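Local coordinates for DnaD domain protein (Enterococcus faecalis, PDB 2I5U) that is of unknown function but, as a DnaD-domain member of the DnaB/DnaD family, probably takes part in the initiation of DNA replication, at residues S18-M21 and T22-Y26; S29-E32 and K33-A36; S37-E40 and A41-I45; N64-L67 and K68-Q72. All blocks are in the same frame, centred on the assembly; numbering follows the deposited sequence.

Interaction 1 (S18-M21 and T22-Y26); sequences SKTM and TDFDY
Lys19 leaves the helix with CG anti to its backbone N (chi1 -178°), runs extended and then bends at its last torsion, while Asp23, one turn on, carries CG beside its own N (chi1 -71°); the two ends meet in a salt bridge. Lys19 NZ lies 2.9 Å from Asp23 OD2, on the syn lone pair of that oxygen. One water accepts from Lys19 NZ and donates to Asp23 OD1, so that each carboxylate oxygen has its own route to the ammonium group. A second water donates to Asp23 OD2 and joins it to Thr20 OG1, which also hydrogen-bonds Ser17.

Thr20 CG2, the branch anti to its backbone N, lies beside the Phe24 ring, 3.5 Å from Phe24 CE2. Selenomethionine Met21, bent twice, brings CE to the edge of the same ring, 3.6 Å from Phe24 CB. Beyond the segments, Tyr60 meets the Phe24 ring edge-to-face, and Ile4 and Ile63 also touch it.

The Lys19-Asp23 pair and the packing of Met21 on Phe24 lie on different sides of helix 18-32. With a lysine and two waters around it, the Asp23 carboxylate is probably stabilised as the anion.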
loop_
_atom_site.group_PDB
_atom_site.type_symbol
_atom_site.label_atom_id
_atom_site.label_comp_id
_atom_site.label_asym_id
_atom_site.label_seq_id
_atom_site.Cartn_x
_atom_site.Cartn_y
_atom_site.Cartn_z
ATOM N N SER A 18 4.156 12.585 -5.363
ATOM C CA SER A 18 5.525 12.087 -5.282
ATOM C C SER A 18 5.835 11.492 -3.899
ATOM O O SER A 18 6.503 10.464 -3.791
ATOM C CB SER A 18 6.520 13.198 -5.603
ATOM O OG SER A 18 6.411 13.606 -6.961
ATOM N N LYS A 19 5.358 12.152 -2.845
ATOM C CA LYS A 19 5.591 11.693 -1.481
ATOM C C LYS A 19 4.980 10.315 -1.229
ATOM O O LYS A 19 5.609 9.433 -0.654
ATOM C CB LYS A 19 5.013 12.696 -0.468
ATOM C CG LYS A 19 5.250 12.303 1.012
ATOM C CD LYS A 19 4.482 13.191 2.000
ATOM C CE LYS A 19 4.823 12.784 3.459
ATOM N NZ LYS A 19 4.543 11.340 3.797
ATOM N N THR A 20 3.745 10.143 -1.686
ATOM C CA THR A 20 3.033 8.912 -1.440
ATOM C C THR A 20 3.656 7.799 -2.261
ATOM O O THR A 20 3.766 6.671 -1.770
ATOM C CB THR A 20 1.529 9.075 -1.732
ATOM O OG1 THR A 20 1.015 10.137 -0.927
ATOM C CG2 THR A 20 0.758 7.725 -1.465
HETATM N N MSE A 21 4.123 8.086 -3.481
HETATM C CA MSE A 21 4.838 7.042 -4.264
HETATM C C MSE A 21 6.127 6.622 -3.573
HETATM O O MSE A 21 6.488 5.423 -3.534
HETATM C CB MSE A 21 5.138 7.486 -5.696
HETATM C CG MSE A 21 5.351 6.297 -6.670
HETATM SE SE MSE A 21 3.804 5.076 -6.934
HETATM C CE MSE A 21 4.300 3.704 -5.645
ATOM N N THR A 22 6.836 7.603 -3.032
ATOM C CA THR A 22 8.046 7.347 -2.241
ATOM C C THR A 22 7.697 6.447 -1.067
ATOM O O THR A 22 8.395 5.482 -0.787
ATOM C CB THR A 22 8.660 8.668 -1.725
ATOM O OG1 THR A 22 9.063 9.470 -2.852
ATOM C CG2 THR A 22 9.828 8.401 -0.808
ATOM N N ASP A 23 6.604 6.772 -0.381
ATOM C CA ASP A 23 6.158 6.013 0.783
ATOM C C ASP A 23 5.834 4.576 0.425
ATOM O O ASP A 23 6.189 3.641 1.151
ATOM C CB ASP A 23 4.939 6.691 1.435
ATOM C CG ASP A 23 5.279 7.995 2.135
ATOM O OD1 ASP A 23 6.432 8.172 2.587
ATOM O OD2 ASP A 23 4.397 8.865 2.251
ATOM N N PHE A 24 5.156 4.381 -0.693
ATOM C CA PHE A 24 4.806 3.023 -1.092
ATOM C C PHE A 24 6.039 2.242 -1.570
ATOM O O PHE A 24 6.118 1.025 -1.349
ATOM C CB PHE A 24 3.671 3.012 -2.128
ATOM C CG PHE A 24 2.305 3.308 -1.545
ATOM C CD1 PHE A 24 1.882 2.767 -0.338
ATOM C CD2 PHE A 24 1.416 4.086 -2.238
ATOM C CE1 PHE A 24 0.595 3.034 0.169
ATOM C CE2 PHE A 24 0.141 4.341 -1.735
ATOM C CZ PHE A 24 -0.254 3.818 -0.527
ATOM N N ASP A 25 6.978 2.908 -2.253
ATOM C CA ASP A 25 8.243 2.253 -2.646
ATOM C C ASP A 25 8.965 1.745 -1.408
ATOM O O ASP A 25 9.504 0.625 -1.390
ATOM C CB ASP A 25 9.189 3.219 -3.374
ATOM C CG ASP A 25 8.821 3.453 -4.817
ATOM O OD1 ASP A 25 8.092 2.630 -5.386
ATOM O OD2 ASP A 25 9.321 4.462 -5.396
ATOM N N TYR A 26 8.970 2.566 -0.372
ATOM C CA TYR A 26 9.626 2.224 0.883
ATOM C C TYR A 26 8.888 1.080 1.574
ATOM O O TYR A 26 9.515 0.202 2.155
ATOM C CB TYR A 26 9.748 3.448 1.787
ATOM C CG TYR A 26 10.950 3.372 2.651
ATOM C CD1 TYR A 26 12.205 3.750 2.165
ATOM C CD2 TYR A 26 10.871 2.830 3.925
ATOM C CE1 TYR A 26 13.327 3.636 2.945
ATOM C CE2 TYR A 26 11.997 2.724 4.717
ATOM C CZ TYR A 26 13.216 3.127 4.213
ATOM O OH TYR A 26 14.352 3.005 4.965
HETATM O O HOH W 1 7.506 10.595 3.001
HETATM O O HOH W 2 1.943 9.914 1.644
#

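Interaction 2 (S29-E32 and K33-A36); sequences SDFE and KIGA
Past Glu32 the backbone of helix 18-32 closes in a type I turn from Glu32 to Gly35, and Phe31 O takes bonds from both Ala36 N (3.1 Å) and Ile34 N (3.2 Å), the donors coming from opposite faces of the carbonyl plane.

This reversal brings side chains back onto the last helical turn. Ala36 CB returns to 3.9 Å from Phe31 CB. Ile34 has CG1 between its N and its carbonyl carbon (chi1 54°), which places CD1 4.2 Å from Phe31 CD1, oblique to the ring. Lys33 runs extended beside Asp30, pointing the same way; its NZ stays 4.2 Å from Asp30 OD1, so the opposite charges are near each other without direct contact.

The pairing of Ala36 N with Phe31 O and of Gly35 N with Glu32 O makes a Schellman motif that ends the helix. Gly35, at a phi of 105°, takes the left-handed conformation of the C-prime residue, and its N reaches Glu32 O at 3.0 Å, well above the plane of that carbonyl. Ala36 then resumes an extended conformation. One water donates to both Glu32 O and Ala36 O, bridging the mouth of the turn, and Glu32 CA adds a CA-H...O contact to Ala36 O.

Around Phe31 the neighbouring helices close in: Ala41 and Leu44 of helix 38-55 and Leu67 of helix 60-73 touch its side chain, while Trp27 meets its ring at an interplanar angle of about 30°.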
loop_
_atom_site.group_PDB
_atom_site.type_symbol
_atom_site.label_atom_id
_atom_site.label_comp_id
_atom_site.label_asym_id
_atom_site.label_seq_id
_atom_site.Cartn_x
_atom_site.Cartn_y
_atom_site.Cartn_z
ATOM N N SER A 29 9.914 -2.141 -0.048
ATOM C CA SER A 29 11.238 -2.492 0.480
ATOM C C SER A 29 11.147 -3.088 1.883
ATOM O O SER A 29 11.865 -4.063 2.209
ATOM C CB SER A 29 12.140 -1.265 0.493
ATOM O OG SER A 29 12.526 -0.920 -0.829
ATOM N N ASP A 30 10.281 -2.521 2.720
ATOM C CA ASP A 30 10.161 -2.968 4.100
ATOM C C ASP A 30 9.549 -4.362 4.196
ATOM O O ASP A 30 9.992 -5.184 5.004
ATOM C CB ASP A 30 9.409 -1.947 4.963
ATOM C CG ASP A 30 10.296 -0.786 5.410
ATOM O OD1 ASP A 30 11.537 -0.842 5.230
ATOM O OD2 ASP A 30 9.748 0.183 5.956
ATOM N N PHE A 31 8.580 -4.661 3.339
ATOM C CA PHE A 31 8.021 -6.013 3.305
ATOM C C PHE A 31 9.039 -6.990 2.768
ATOM O O PHE A 31 9.108 -8.127 3.248
ATOM C CB PHE A 31 6.701 -6.076 2.532
ATOM C CG PHE A 31 5.516 -5.636 3.350
ATOM C CD1 PHE A 31 5.050 -6.423 4.397
ATOM C CD2 PHE A 31 4.913 -4.414 3.128
ATOM C CE1 PHE A 31 3.968 -5.998 5.173
ATOM C CE2 PHE A 31 3.837 -4.002 3.910
ATOM C CZ PHE A 31 3.381 -4.786 4.927
ATOM N N GLU A 32 9.868 -6.553 1.816
ATOM C CA GLU A 32 10.964 -7.416 1.320
ATOM C C GLU A 32 11.970 -7.751 2.412
ATOM O O GLU A 32 12.513 -8.870 2.447
ATOM C CB GLU A 32 11.676 -6.777 0.124
ATOM C CG GLU A 32 10.858 -6.840 -1.168
ATOM C CD GLU A 32 11.390 -5.937 -2.277
ATOM O OE1 GLU A 32 12.213 -5.030 -2.000
ATOM O OE2 GLU A 32 10.960 -6.121 -3.430
ATOM N N LYS A 33 12.216 -6.810 3.320
ATOM C CA LYS A 33 13.166 -7.021 4.418
ATOM C C LYS A 33 12.726 -8.116 5.390
ATOM O O LYS A 33 13.542 -8.609 6.158
ATOM C CB LYS A 33 13.399 -5.731 5.199
ATOM C CG LYS A 33 14.247 -4.700 4.469
ATOM C CD LYS A 33 14.537 -3.490 5.338
ATOM C CE LYS A 33 15.240 -2.395 4.531
ATOM N NZ LYS A 33 15.706 -1.264 5.384
ATOM N N ILE A 34 11.448 -8.473 5.391
ATOM C CA ILE A 34 10.995 -9.605 6.219
ATOM C C ILE A 34 10.516 -10.787 5.386
ATOM O O ILE A 34 9.859 -11.687 5.897
ATOM C CB ILE A 34 9.951 -9.189 7.283
ATOM C CG1 ILE A 34 8.762 -8.443 6.673
ATOM C CG2 ILE A 34 10.617 -8.316 8.319
ATOM C CD1 ILE A 34 7.663 -9.325 6.043
ATOM N N GLY A 35 10.898 -10.805 4.111
ATOM C CA GLY A 35 10.803 -12.020 3.299
ATOM C C GLY A 35 9.679 -12.075 2.285
ATOM O O GLY A 35 9.453 -13.107 1.674
ATOM N N ALA A 36 8.977 -10.963 2.078
ATOM C CA ALA A 36 8.000 -10.885 1.004
ATOM C C ALA A 36 8.704 -10.695 -0.337
ATOM O O ALA A 36 9.732 -10.021 -0.415
ATOM C CB ALA A 36 7.031 -9.699 1.259
HETATM O O HOH W 3 12.247 -10.429 0.029
#

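Interaction 3 (S37-E40 and A41-I45); sequences SQKE and AEQLI
Lys39 and Glu42 meet on the outer side of helix 38-55, where the lysine, bent at three torsions, lays CE 3.5 Å from Glu42 OE1. Its NZ lies 4.6 Å from that oxygen, so the two charges are near each other without direct contact. The main chain joins the segments more firmly, with Ala41 N on Ser37 O at 2.9 Å and Leu44 N on Glu40 O at 3.0 Å. Glu40 O has a further donor, a water; with Gln43 in one of its two conformers, the same water also reaches Gln43 OE1 at a longer distance.

What positions this first turn is the pair Ser37 and Glu40. Ser37 OG accepts from Glu40 N at 3.0 Å, while Ser37 N donates to Glu40 OE1 at 2.8 Å in an almost perfectly straight bond (179°), arriving on the anti side of the carboxylate and a little out of its plane. This reciprocal pair is a capping box with Ser37 as N-cap. It supplies acceptors for two amides at the helix start, and the negative carboxylate there would be expected to interact favourably with the helix dipole. The torsions of Glu40 suit the task: CG stands beside the backbone N (chi1 -76°) and the chain extends from there, carrying OE1 back to Ser37.

On the inner side of the helix, Ala41 and Leu44 face Phe31 of helix 18-32, Ile45 packs on Ile28 and Ile4, and Glu42 touches Ala3 and Ile4 of helix 2-9.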
loop_
_atom_site.group_PDB
_atom_site.type_symbol
_atom_site.label_atom_id
_atom_site.label_comp_id
_atom_site.label_asym_id
_atom_site.label_seq_id
_atom_site.Cartn_x
_atom_site.Cartn_y
_atom_site.Cartn_z
ATOM N N SER A 37 8.142 -11.255 -1.403
ATOM C CA SER A 37 8.595 -10.910 -2.748
ATOM C C SER A 37 8.090 -9.512 -3.097
ATOM O O SER A 37 7.154 -9.011 -2.473
ATOM C CB SER A 37 8.092 -11.928 -3.782
ATOM O OG SER A 37 6.679 -11.877 -3.928
ATOM N N GLN A 38 8.708 -8.892 -4.096
ATOM C CA GLN A 38 8.243 -7.601 -4.600
ATOM C C GLN A 38 6.773 -7.705 -4.972
ATOM O O GLN A 38 5.979 -6.838 -4.627
ATOM C CB GLN A 38 9.073 -7.161 -5.814
ATOM C CG GLN A 38 8.730 -5.770 -6.343
ATOM C CD GLN A 38 9.590 -5.362 -7.533
ATOM O OE1 GLN A 38 10.825 -5.355 -7.457
ATOM N NE2 GLN A 38 8.940 -5.024 -8.643
ATOM N N LYS A 39 6.410 -8.787 -5.654
ATOM C CA LYS A 39 5.038 -8.997 -6.117
ATOM C C LYS A 39 4.049 -9.128 -4.959
ATOM O O LYS A 39 2.962 -8.549 -4.988
ATOM C CB LYS A 39 4.967 -10.251 -6.982
ATOM C CG LYS A 39 3.712 -10.334 -7.824
ATOM C CD LYS A 39 3.854 -9.516 -9.114
ATOM C CE LYS A 39 2.558 -8.806 -9.479
ATOM N NZ LYS A 39 1.395 -9.738 -9.524
ATOM N N GLU A 40 4.431 -9.883 -3.934
ATOM C CA GLU A 40 3.582 -10.070 -2.753
ATOM C C GLU A 40 3.400 -8.751 -2.003
ATOM O O GLU A 40 2.309 -8.457 -1.510
ATOM C CB GLU A 40 4.201 -11.102 -1.798
ATOM C CG GLU A 40 4.048 -12.543 -2.236
ATOM C CD GLU A 40 4.952 -13.502 -1.463
ATOM O OE1 GLU A 40 6.052 -13.100 -1.030
ATOM O OE2 GLU A 40 4.563 -14.682 -1.320
ATOM N N ALA A 41 4.479 -7.978 -1.911
ATOM C CA ALA A 41 4.435 -6.689 -1.229
ATOM C C ALA A 41 3.487 -5.748 -1.979
ATOM O O ALA A 41 2.667 -5.055 -1.365
ATOM C CB ALA A 41 5.858 -6.094 -1.110
ATOM N N GLU A 42 3.586 -5.720 -3.298
ATOM C CA GLU A 42 2.679 -4.918 -4.124
ATOM C C GLU A 42 1.228 -5.323 -3.913
ATOM O O GLU A 42 0.344 -4.460 -3.803
ATOM C CB GLU A 42 3.079 -5.036 -5.597
ATOM C CG GLU A 42 2.386 -4.071 -6.549
ATOM C CD GLU A 42 2.773 -4.313 -8.006
ATOM O OE1 GLU A 42 2.525 -5.426 -8.521
ATOM O OE2 GLU A 42 3.355 -3.391 -8.627
ATOM N N GLN A 43 0.982 -6.629 -3.856
ATOM C CA GLN A 43 -0.356 -7.160 -3.611
ATOM C C GLN A 43 -0.912 -6.716 -2.259
ATOM O O GLN A 43 -2.096 -6.420 -2.142
ATOM C CB GLN A 43 -0.352 -8.693 -3.692
ATOM C CG GLN A 43 -0.153 -9.232 -5.108
ATOM C CD GLN A 43 -0.151 -10.756 -5.189
ATOM O OE1 GLN A 43 0.151 -11.457 -4.211
ATOM N NE2 GLN A 43 -0.454 -11.275 -6.374
ATOM N N LEU A 44 -0.056 -6.657 -1.242
ATOM C CA LEU A 44 -0.478 -6.193 0.083
ATOM C C LEU A 44 -0.930 -4.734 0.024
ATOM O O LEU A 44 -1.953 -4.363 0.585
ATOM C CB LEU A 44 0.645 -6.325 1.109
ATOM C CG LEU A 44 0.960 -7.755 1.573
ATOM C CD1 LEU A 44 2.246 -7.787 2.409
ATOM C CD2 LEU A 44 -0.199 -8.339 2.351
ATOM N N ILE A 45 -0.182 -3.911 -0.689
ATOM C CA ILE A 45 -0.537 -2.507 -0.778
ATOM C C ILE A 45 -1.874 -2.345 -1.530
ATOM O O ILE A 45 -2.750 -1.600 -1.102
ATOM C CB ILE A 45 0.587 -1.649 -1.405
ATOM C CG1 ILE A 45 1.799 -1.617 -0.468
ATOM C CG2 ILE A 45 0.090 -0.235 -1.641
ATOM C CD1 ILE A 45 3.067 -1.188 -1.135
HETATM O O HOH W 4 0.648 -10.553 -1.130
#

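Interaction 4 (N64-L67 and K68-Q72); sequences NAIL and KDWEQ
Two successive turns of the last helix, 60-73, meet here through Ile66 and Trp70, one turn apart on the side that faces helix 38-55. The two side chains lie side by side and point the same way. Ile66 CG2 sits over one face of the indole in a CH-pi contact, 3.6 Å from the centroid of the six-membered ring and only 18° off its normal. That methyl is the branch anti to the Ile66 backbone N, with CG1 beside the N (chi1 -63°); its nearest ring atom is Trp70 CZ2, at 3.4 Å. Leu67 adds a looser touch, CD2 standing 4.0 Å from Trp70 CE3 and oblique to the ring.

In the four-helix fold of this chain the indole also packs against Leu44 and Ile51 of helix 38-55 and meets the ring of Phe75, whereas Leu67 reaches both Ala48 and Trp27.

A polar strip follows the other flank. Lys68 runs extended past Asn64 and brings CE to 3.2 Å from Asn64 ND2. Their nitrogens, both donors, are joined through a water that accepts from Lys68 NZ at 2.7 Å and from Asn64 ND2 at 3.3 Å. Asn64 OD1 takes a weak hydrogen bond from Trp27 NE1. Another water donates to Ala65 O, which also receives a weak bond from Asp69 N; a link from this water on to Asp69 OD1 belongs to one of two conformers of that side chain and is doubtful.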
loop_
_atom_site.group_PDB
_atom_site.type_symbol
_atom_site.label_atom_id
_atom_site.label_comp_id
_atom_site.label_asym_id
_atom_site.label_seq_id
_atom_site.Cartn_x
_atom_site.Cartn_y
_atom_site.Cartn_z
ATOM N N ASN A 64 -1.473 3.394 5.741
ATOM C CA ASN A 64 -0.247 3.211 6.524
ATOM C C ASN A 64 -0.514 2.430 7.827
ATOM O O ASN A 64 0.248 1.543 8.190
ATOM C CB ASN A 64 0.366 4.593 6.809
ATOM C CG ASN A 64 1.704 4.523 7.467
ATOM O OD1 ASN A 64 2.601 3.824 7.024
ATOM N ND2 ASN A 64 1.863 5.301 8.521
ATOM N N ALA A 65 -1.583 2.776 8.519
ATOM C CA ALA A 65 -1.926 2.075 9.763
ATOM C C ALA A 65 -2.144 0.592 9.500
ATOM O O ALA A 65 -1.691 -0.268 10.286
ATOM C CB ALA A 65 -3.139 2.688 10.391
ATOM N N ILE A 66 -2.843 0.286 8.409
ATOM C CA ILE A 66 -3.082 -1.103 8.036
ATOM C C ILE A 66 -1.777 -1.830 7.763
ATOM O O ILE A 66 -1.530 -2.916 8.267
ATOM C CB ILE A 66 -3.956 -1.211 6.779
ATOM C CG1 ILE A 66 -5.340 -0.616 7.023
ATOM C CG2 ILE A 66 -4.090 -2.666 6.346
ATOM C CD1 ILE A 66 -6.180 -0.445 5.767
ATOM N N LEU A 67 -0.947 -1.230 6.933
ATOM C CA LEU A 67 0.334 -1.842 6.570
ATOM C C LEU A 67 1.274 -2.045 7.769
ATOM O O LEU A 67 2.016 -3.023 7.808
ATOM C CB LEU A 67 1.032 -1.008 5.484
ATOM C CG LEU A 67 0.292 -0.924 4.149
ATOM C CD1 LEU A 67 1.025 0.071 3.262
ATOM C CD2 LEU A 67 0.142 -2.285 3.500
ATOM N N LYS A 68 1.282 -1.113 8.720
ATOM C CA LYS A 68 2.151 -1.263 9.912
ATOM C C LYS A 68 1.779 -2.494 10.695
ATOM O O LYS A 68 2.666 -3.188 11.263
ATOM C CB LYS A 68 2.042 -0.055 10.838
ATOM C CG LYS A 68 2.756 1.161 10.350
ATOM C CD LYS A 68 2.645 2.289 11.353
ATOM C CE LYS A 68 3.262 3.576 10.824
ATOM N NZ LYS A 68 3.054 4.772 11.735
ATOM N N ASP A 69 0.471 -2.752 10.793
ATOM C CA ASP A 69 -0.036 -3.954 11.455
ATOM C C ASP A 69 0.524 -5.180 10.766
ATOM O O ASP A 69 1.180 -6.017 11.385
ATOM C CB ASP A 69 -1.565 -4.031 11.389
ATOM C CG ASP A 69 -2.244 -3.017 12.264
ATOM O OD1 ASP A 69 -1.643 -2.581 13.259
ATOM O OD2 ASP A 69 -3.405 -2.670 11.968
ATOM N N TRP A 70 0.284 -5.258 9.464
ATOM C CA TRP A 70 0.675 -6.420 8.689
ATOM C C TRP A 70 2.183 -6.662 8.749
ATOM O O TRP A 70 2.634 -7.815 8.843
ATOM C CB TRP A 70 0.207 -6.241 7.239
ATOM C CG TRP A 70 -1.297 -6.240 7.096
ATOM C CD1 TRP A 70 -2.216 -6.515 8.063
ATOM C CD2 TRP A 70 -2.047 -5.972 5.900
ATOM N NE1 TRP A 70 -3.483 -6.412 7.561
ATOM C CE2 TRP A 70 -3.412 -6.086 6.231
ATOM C CE3 TRP A 70 -1.693 -5.631 4.589
ATOM C CZ2 TRP A 70 -4.436 -5.912 5.287
ATOM C CZ3 TRP A 70 -2.717 -5.443 3.645
ATOM C CH2 TRP A 70 -4.063 -5.578 4.003
ATOM N N GLU A 71 2.957 -5.585 8.733
ATOM C CA GLU A 71 4.418 -5.686 8.741
ATOM C C GLU A 71 4.929 -6.261 10.055
ATOM O O GLU A 71 5.775 -7.172 10.055
ATOM C CB GLU A 71 5.049 -4.314 8.513
ATOM C CG GLU A 71 6.574 -4.323 8.602
ATOM C CD GLU A 71 7.164 -2.942 8.693
ATOM O OE1 GLU A 71 6.522 -2.044 9.290
ATOM O OE2 GLU A 71 8.304 -2.743 8.185
ATOM N N GLN A 72 4.420 -5.747 11.173
ATOM C CA GLN A 72 4.843 -6.243 12.487
ATOM C C GLN A 72 4.429 -7.699 12.709
ATOM O O GLN A 72 5.168 -8.473 13.342
ATOM C CB GLN A 72 4.326 -5.341 13.623
ATOM C CG GLN A 72 2.815 -5.239 13.764
ATOM C CD GLN A 72 2.212 -6.295 14.664
ATOM O OE1 GLN A 72 2.930 -7.031 15.357
ATOM N NE2 GLN A 72 0.874 -6.363 14.679
HETATM O O HOH W 5 4.362 6.622 10.196
HETATM O O HOH W 6 -1.102 0.130 12.888
#

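Interaction 1 lies at the start of helix 18-32 and interaction 2 at its end with the loop that follows, their centres about 15 Å apart. Phe31 CB of interaction 2 lies 3.7 Å from Ala41 CB of interaction 3, and Phe31 CZ 3.6 Å from Leu67 O of interaction 4. Ile45 CG2 of interaction 3 comes to 3.7 Å from Phe24 CD1 of interaction 1, and Leu44 O to 3.3 Å from Trp70 CZ3 of interaction 4. Phe24, Phe31, Leu44, Ile45 and Leu67 thus meet between helices 18-32, 38-55 and 60-73, with Ile4 added from helix 2-9. Interactions 1 and 4 approach to about 4 Å between nearest atoms without touching. A bound magnesium ion lies about 4 Å from the Asp25 side chain.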